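Local coordinates for protein angiotensin-converting enzyme (PDB 6S1Z) that probably acts as a zinc-dependent peptidase of the angiotensin-converting enzyme family, trimming peptides through an HExxH metal site, at residues Lys84-Lys89 and Val373-Gly378; Phe507-Cys512 and Lys525-Cys530. All coordinates share one frame; numbering follows the deposited sequence.

How the contacts relate
Followed from the N terminus, contact 1 comes first, joining helix 82-89 to the loop 373-378 across 283 intervening residues. That long loop has closed before contact 2 opens, so the two are in series and neither nest nor cross. Contact 2 is local: residues 507-512 of helix 495-514 are joined to 525-530 by a disulfide, across just 12 residues. The centres of contact 1 and contact 2 lie about 32 Å apart, and the nearest atoms of contact 1 and contact 2, about 10 Å apart, do not touch. A connection runs through helix 381-396, which follows the loop of contact 1 directly and carries Leu393 and Ser394, both touched by His508 of contact 2.

Contact 1 of 2, residues Lys84-Lys89 and Val373-Gly378; sequences KRRIKK and VEFRGG
Arg85 meets Phe375 through its aliphatic stem: Arg85 CG comes to the edge of the ring, close to its plane, 3.7 Å from Phe375 CE1. Because CG is anti to the backbone N (chi1 -172°) and the chain then bends at chi2, it is the methylene, not the guanidinium, that meets the ring. Arg86 follows with a different approach. Its CG lies 3.7 Å from Phe375 CZ, while its CD is 3.5 Å from Glu374 OE2. The guanidinium and carboxylate planes stand 75° apart, and Glu374 OE2, 4.4 Å from Arg86 NE, lies well out of the guanidinium plane. The opposite charges are near enough that they probably attract, but no N-H points at the oxygen; the salt bridge of Arg86 runs from NH2 to Glu23 of helix 12-42, which Glu374 also touches. One helical turn after Arg85, Lys89 offers CB and CG to Glu374, its CG 4.1 Å from Glu374 CB, and the two side chains pass in opposite directions. Glu374 CG also lies 3.9 Å from the carbonyl carbon of Lys89, at the closest backbone approach of the two segments. No hydrogen bond crosses, so the 261 Å² of buried surface comes from methylene, ring and carboxylate packing. The arrangement packs the last turn of helix 82-89 against the loop that joins helix 349-368, bearing the HExxH motif, to helix 381-396, the helical pair characteristic of zinc peptidases of the gluzincin type.

Contact 2 of 2, residues Phe507-Cys512 and Lys525-Cys530; sequences FHRAAC and KTLNNC
The backbones of helix 495-514 and the loop 525-530 draw nearest at Cys512 and Cys530, whose CA atoms are 6.3 Å apart, with the first bonds of both side chains directed across the gap. There a disulfide forms, Cys512 SG to Cys530 SG at 2.0 Å, twisted by a chi3 of -103° into the left-handed sense. Cys530 carries SG anti to its own backbone N, at a chi1 of 157°, and this swing brings the sulfur across to the helix. One turn earlier, His508 leans toward the same loop with its CG anti to the backbone N. Its NE2 donates to Leu527 O at 3.3 Å, with an N-H...acceptor angle of 153°: a weak bond whose acceptor sits in the plane of the ring. The edge of the imidazole also carries CE1 to 3.7 Å from Cys530 O, and NE2 lies 4.0 Å from Cys530 CB. Cys530 SG itself stands 4.5 Å from the centroid of the His508 ring, an oblique sulfur-aromatic approach. Leu527 completes the interface with its two methyls: the side chain slides past His508 in the opposite direction, bringing Leu527 CD2 near His508 CD2, while CD1 reaches Arg509 CG at 4.1 Å. The polar end of Arg509 leads away and forms its salt bridge with Glu564. Tyr518, in the intervening loop, touches Arg509, Cys512 and Leu527, while His508 touches Leu393 and Ser394 of helix 381-396. Chemically, the covalent link carries the closure of this loop, and the weak imidazole bond is consistent with a proton on NE2 and may help to orient the ring. Such a cross-link is consistent with folding in the oxidising secretory pathway.

Contact 1 of 2, residues Lys84-Lys89 and Val373-Gly378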
loop_
_atom_site.group_PDB
_atom_site.type_symbol
_atom_site.label_atom_id
_atom_site.label_comp_id
_atom_site.label_asym_id
_atom_site.label_seq_id
_atom_site.Cartn_x
_atom_site.Cartn_y
_atom_site.Cartn_z
ATOM N N LYS A 84 -20.035 0.288 25.551
ATOM C CA LYS A 84 -18.709 0.467 26.136
ATOM C C LYS A 84 -17.644 0.626 25.059
ATOM O O LYS A 84 -16.678 1.376 25.239
ATOM C CB LYS A 84 -18.381 -0.714 27.052
ATOM C CG LYS A 84 -19.392 -0.931 28.173
ATOM C CD LYS A 84 -18.880 -1.931 29.197
ATOM C CE LYS A 84 -17.852 -1.302 30.125
ATOM N NZ LYS A 84 -17.037 -2.333 30.823
ATOM N N ARG A 85 -17.803 -0.069 23.931
ATOM C CA ARG A 85 -16.908 0.143 22.800
ATOM C C ARG A 85 -16.951 1.596 22.345
ATOM O O ARG A 85 -15.913 2.255 22.224
ATOM C CB ARG A 85 -17.286 -0.792 21.650
ATOM C CG ARG A 85 -16.296 -0.804 20.492
ATOM C CD ARG A 85 -15.183 -1.814 20.714
ATOM N NE ARG A 85 -14.387 -2.024 19.506
ATOM C CZ ARG A 85 -14.760 -2.792 18.486
ATOM N NH1 ARG A 85 -15.926 -3.424 18.515
ATOM N NH2 ARG A 85 -13.968 -2.923 17.430
ATOM N N ARG A 86 -18.157 2.119 22.105
ATOM C CA ARG A 86 -18.289 3.484 21.604
ATOM C C ARG A 86 -17.696 4.492 22.581
ATOM O O ARG A 86 -17.013 5.436 22.171
ATOM C CB ARG A 86 -19.761 3.806 21.336
ATOM C CG ARG A 86 -20.539 2.679 20.675
ATOM C CD ARG A 86 -21.749 3.197 19.916
ATOM N NE ARG A 86 -22.666 3.942 20.773
ATOM C CZ ARG A 86 -23.766 4.550 20.339
ATOM N NH1 ARG A 86 -24.544 5.206 21.188
ATOM N NH2 ARG A 86 -24.089 4.505 19.053
ATOM N N ILE A 87 -17.947 4.308 23.880
ATOM C CA ILE A 87 -17.472 5.265 24.876
ATOM C C ILE A 87 -15.953 5.371 24.848
ATOM O O ILE A 87 -15.390 6.413 25.211
ATOM C CB ILE A 87 -17.983 4.872 26.278
ATOM C CG1 ILE A 87 -19.511 4.982 26.352
ATOM C CG2 ILE A 87 -17.334 5.736 27.353
ATOM C CD1 ILE A 87 -20.057 6.391 26.164
ATOM N N LYS A 88 -15.264 4.311 24.419
ATOM C CA LYS A 88 -13.810 4.317 24.338
ATOM C C LYS A 88 -13.285 4.239 22.911
ATOM O O LYS A 88 -12.091 4.478 22.697
ATOM C CB LYS A 88 -13.229 3.154 25.157
ATOM C CG LYS A 88 -11.881 3.464 25.801
ATOM C CD LYS A 88 -11.554 2.499 26.935
ATOM C CE LYS A 88 -11.203 1.112 26.420
ATOM N NZ LYS A 88 -10.854 0.186 27.534
ATOM N N LYS A 89 -14.133 3.915 21.935
ATOM C CA LYS A 89 -13.734 3.930 20.534
ATOM C C LYS A 89 -13.896 5.302 19.894
ATOM O O LYS A 89 -13.375 5.522 18.795
ATOM C CB LYS A 89 -14.546 2.898 19.739
ATOM C CG LYS A 89 -13.875 2.419 18.459
ATOM C CD LYS A 89 -12.705 1.493 18.764
ATOM C CE LYS A 89 -11.994 1.047 17.498
ATOM N NZ LYS A 89 -10.768 0.254 17.791
ATOM N N VAL A 373 -19.756 7.124 13.653
ATOM C CA VAL A 373 -18.427 7.605 13.272
ATOM C C VAL A 373 -17.324 6.680 13.766
ATOM O O VAL A 373 -16.272 6.562 13.125
ATOM C CB VAL A 373 -18.225 9.045 13.790
ATOM C CG1 VAL A 373 -18.140 9.063 15.310
ATOM C CG2 VAL A 373 -16.980 9.665 13.169
ATOM N N GLU A 374 -17.532 6.011 14.902
ATOM C CA GLU A 374 -16.509 5.106 15.417
ATOM C C GLU A 374 -16.321 3.912 14.492
ATOM O O GLU A 374 -15.199 3.605 14.074
ATOM C CB GLU A 374 -16.879 4.624 16.819
ATOM C CG GLU A 374 -17.168 5.728 17.814
ATOM C CD GLU A 374 -18.651 5.902 18.091
ATOM O OE1 GLU A 374 -19.067 7.034 18.407
ATOM O OE2 GLU A 374 -19.403 4.908 17.996
ATOM N N PHE A 375 -17.412 3.221 14.168
ATOM C CA PHE A 375 -17.360 1.994 13.392
ATOM C C PHE A 375 -17.379 2.249 11.888
ATOM O O PHE A 375 -17.699 1.337 11.117
ATOM C CB PHE A 375 -18.520 1.079 13.793
ATOM C CG PHE A 375 -18.678 0.918 15.283
ATOM C CD1 PHE A 375 -17.571 0.886 16.117
ATOM C CD2 PHE A 375 -19.938 0.803 15.849
ATOM C CE1 PHE A 375 -17.718 0.738 17.484
ATOM C CE2 PHE A 375 -20.089 0.656 17.216
ATOM C CZ PHE A 375 -18.978 0.623 18.033
ATOM N N ARG A 376 -17.041 3.464 11.456
ATOM C CA ARG A 376 -16.941 3.780 10.031
ATOM C C ARG A 376 -15.497 3.612 9.553
ATOM O O ARG A 376 -14.859 4.531 9.038
ATOM C CB ARG A 376 -17.455 5.190 9.761
ATOM C CG ARG A 376 -18.954 5.335 9.944
ATOM C CD ARG A 376 -19.468 6.654 9.402
ATOM N NE ARG A 376 -19.316 6.741 7.952
ATOM C CZ ARG A 376 -19.950 7.621 7.185
ATOM N NH1 ARG A 376 -20.792 8.494 7.721
ATOM N NH2 ARG A 376 -19.747 7.623 5.874
ATOM N N GLY A 377 -14.991 2.398 9.732
ATOM C CA GLY A 377 -13.634 2.080 9.338
ATOM C C GLY A 377 -13.428 0.584 9.314
ATOM O O GLY A 377 -14.189 -0.176 9.922
ATOM N N GLY A 378 -12.385 0.171 8.600
ATOM C CA GLY A 378 -12.089 -1.242 8.484
ATOM C C GLY A 378 -11.808 -1.884 9.829
ATOM O O GLY A 378 -11.456 -1.225 10.810
#

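Contact 2 of 2, residues Phe507-Cys512 and Lys525-Cys530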
loop_
_atom_site.group_PDB
_atom_site.type_symbol
_atom_site.label_atom_id
_atom_site.label_comp_id
_atom_site.label_asym_id
_atom_site.label_seq_id
_atom_site.Cartn_x
_atom_site.Cartn_y
_atom_site.Cartn_z
ATOM N N PHE A 507 -8.713 -14.246 2.443
ATOM C CA PHE A 507 -9.981 -13.816 1.866
ATOM C C PHE A 507 -10.161 -14.410 0.475
ATOM O O PHE A 507 -11.191 -15.023 0.175
ATOM C CB PHE A 507 -10.046 -12.290 1.803
ATOM C CG PHE A 507 -9.811 -11.610 3.125
ATOM C CD1 PHE A 507 -10.080 -12.258 4.319
ATOM C CD2 PHE A 507 -9.320 -10.316 3.169
ATOM C CE1 PHE A 507 -9.862 -11.629 5.528
ATOM C CE2 PHE A 507 -9.102 -9.683 4.376
ATOM C CZ PHE A 507 -9.372 -10.340 5.556
ATOM N N HIS A 508 -9.158 -14.232 -0.389
ATOM C CA HIS A 508 -9.186 -14.850 -1.709
ATOM C C HIS A 508 -9.449 -16.344 -1.616
ATOM O O HIS A 508 -10.086 -16.921 -2.504
ATOM C CB HIS A 508 -7.863 -14.588 -2.430
ATOM C CG HIS A 508 -7.786 -15.195 -3.796
ATOM N ND1 HIS A 508 -8.339 -14.599 -4.907
ATOM C CD2 HIS A 508 -7.217 -16.345 -4.229
ATOM C CE1 HIS A 508 -8.113 -15.354 -5.968
ATOM N NE2 HIS A 508 -7.434 -16.420 -5.583
ATOM N N ARG A 509 -8.972 -16.988 -0.549
ATOM C CA ARG A 509 -9.213 -18.415 -0.372
ATOM C C ARG A 509 -10.679 -18.682 -0.051
ATOM O O ARG A 509 -11.357 -19.434 -0.760
ATOM C CB ARG A 509 -8.307 -18.965 0.731
ATOM C CG ARG A 509 -8.387 -20.469 0.867
ATOM C CD ARG A 509 -7.353 -21.025 1.832
ATOM N NE ARG A 509 -7.526 -20.512 3.188
ATOM C CZ ARG A 509 -6.853 -20.953 4.247
ATOM N NH1 ARG A 509 -5.960 -21.926 4.119
ATOM N NH2 ARG A 509 -7.079 -20.423 5.440
ATOM N N ALA A 510 -11.188 -18.069 1.020
ATOM C CA ALA A 510 -12.587 -18.253 1.387
ATOM C C ALA A 510 -13.532 -17.717 0.322
ATOM O O ALA A 510 -14.695 -18.135 0.274
ATOM C CB ALA A 510 -12.871 -17.576 2.725
ATOM N N ALA A 511 -13.066 -16.802 -0.526
ATOM C CA ALA A 511 -13.863 -16.319 -1.645
ATOM C C ALA A 511 -13.733 -17.206 -2.874
ATOM O O ALA A 511 -14.649 -17.243 -3.703
ATOM C CB ALA A 511 -13.459 -14.887 -2.004
ATOM N N CYS A 512 -12.612 -17.918 -3.014
ATOM C CA CYS A 512 -12.478 -18.910 -4.071
ATOM C C CYS A 512 -13.203 -20.207 -3.734
ATOM O O CYS A 512 -13.518 -20.981 -4.645
ATOM C CB CYS A 512 -10.999 -19.200 -4.344
ATOM S SG CYS A 512 -10.158 -17.888 -5.262
ATOM N N LYS A 525 -7.548 -26.912 -11.459
ATOM C CA LYS A 525 -8.414 -25.821 -11.038
ATOM C C LYS A 525 -7.734 -25.134 -9.862
ATOM O O LYS A 525 -8.246 -25.140 -8.739
ATOM C CB LYS A 525 -9.797 -26.367 -10.695
ATOM C CG LYS A 525 -10.253 -27.411 -11.710
ATOM C CD LYS A 525 -11.678 -27.869 -11.470
ATOM C CE LYS A 525 -12.426 -28.114 -12.774
ATOM N NZ LYS A 525 -13.774 -27.492 -12.717
ATOM N N THR A 526 -6.571 -24.545 -10.134
ATOM C CA THR A 526 -5.659 -24.075 -9.105
ATOM C C THR A 526 -6.223 -22.858 -8.378
ATOM O O THR A 526 -7.079 -22.134 -8.888
ATOM C CB THR A 526 -4.307 -23.710 -9.725
ATOM O OG1 THR A 526 -4.478 -22.610 -10.630
ATOM C CG2 THR A 526 -3.721 -24.897 -10.486
ATOM N N LEU A 527 -5.720 -22.640 -7.160
ATOM C CA LEU A 527 -6.008 -21.411 -6.431
ATOM C C LEU A 527 -5.375 -20.192 -7.084
ATOM O O LEU A 527 -5.741 -19.063 -6.736
ATOM C CB LEU A 527 -5.518 -21.520 -4.986
ATOM C CG LEU A 527 -5.828 -20.318 -4.087
ATOM C CD1 LEU A 527 -6.377 -20.738 -2.734
ATOM C CD2 LEU A 527 -4.581 -19.478 -3.894
ATOM N N ASN A 528 -4.434 -20.388 -8.006
ATOM C CA ASN A 528 -3.790 -19.281 -8.695
ATOM C C ASN A 528 -4.546 -18.846 -9.941
ATOM O O ASN A 528 -4.372 -17.705 -10.386
ATOM C CB ASN A 528 -2.357 -19.665 -9.075
ATOM C CG ASN A 528 -1.669 -20.486 -7.999
ATOM O OD1 ASN A 528 -1.820 -21.707 -7.943
ATOM N ND2 ASN A 528 -0.906 -19.819 -7.140
ATOM N N ASN A 529 -5.372 -19.724 -10.512
ATOM C CA ASN A 529 -6.205 -19.398 -11.662
ATOM C C ASN A 529 -7.665 -19.185 -11.275
ATOM O O ASN A 529 -8.551 -19.282 -12.131
ATOM C CB ASN A 529 -6.095 -20.500 -12.719
ATOM C CG ASN A 529 -4.705 -20.599 -13.317
ATOM O OD1 ASN A 529 -3.747 -20.038 -12.787
ATOM N ND2 ASN A 529 -4.590 -21.317 -14.429
ATOM N N CYS A 530 -7.931 -18.892 -10.004
ATOM C CA CYS A 530 -9.295 -18.730 -9.504
ATOM C C CYS A 530 -9.809 -17.341 -9.867
ATOM O O CYS A 530 -9.468 -16.349 -9.218
ATOM C CB CYS A 530 -9.334 -18.950 -7.995
ATOM S SG CYS A 530 -10.738 -18.162 -7.189
#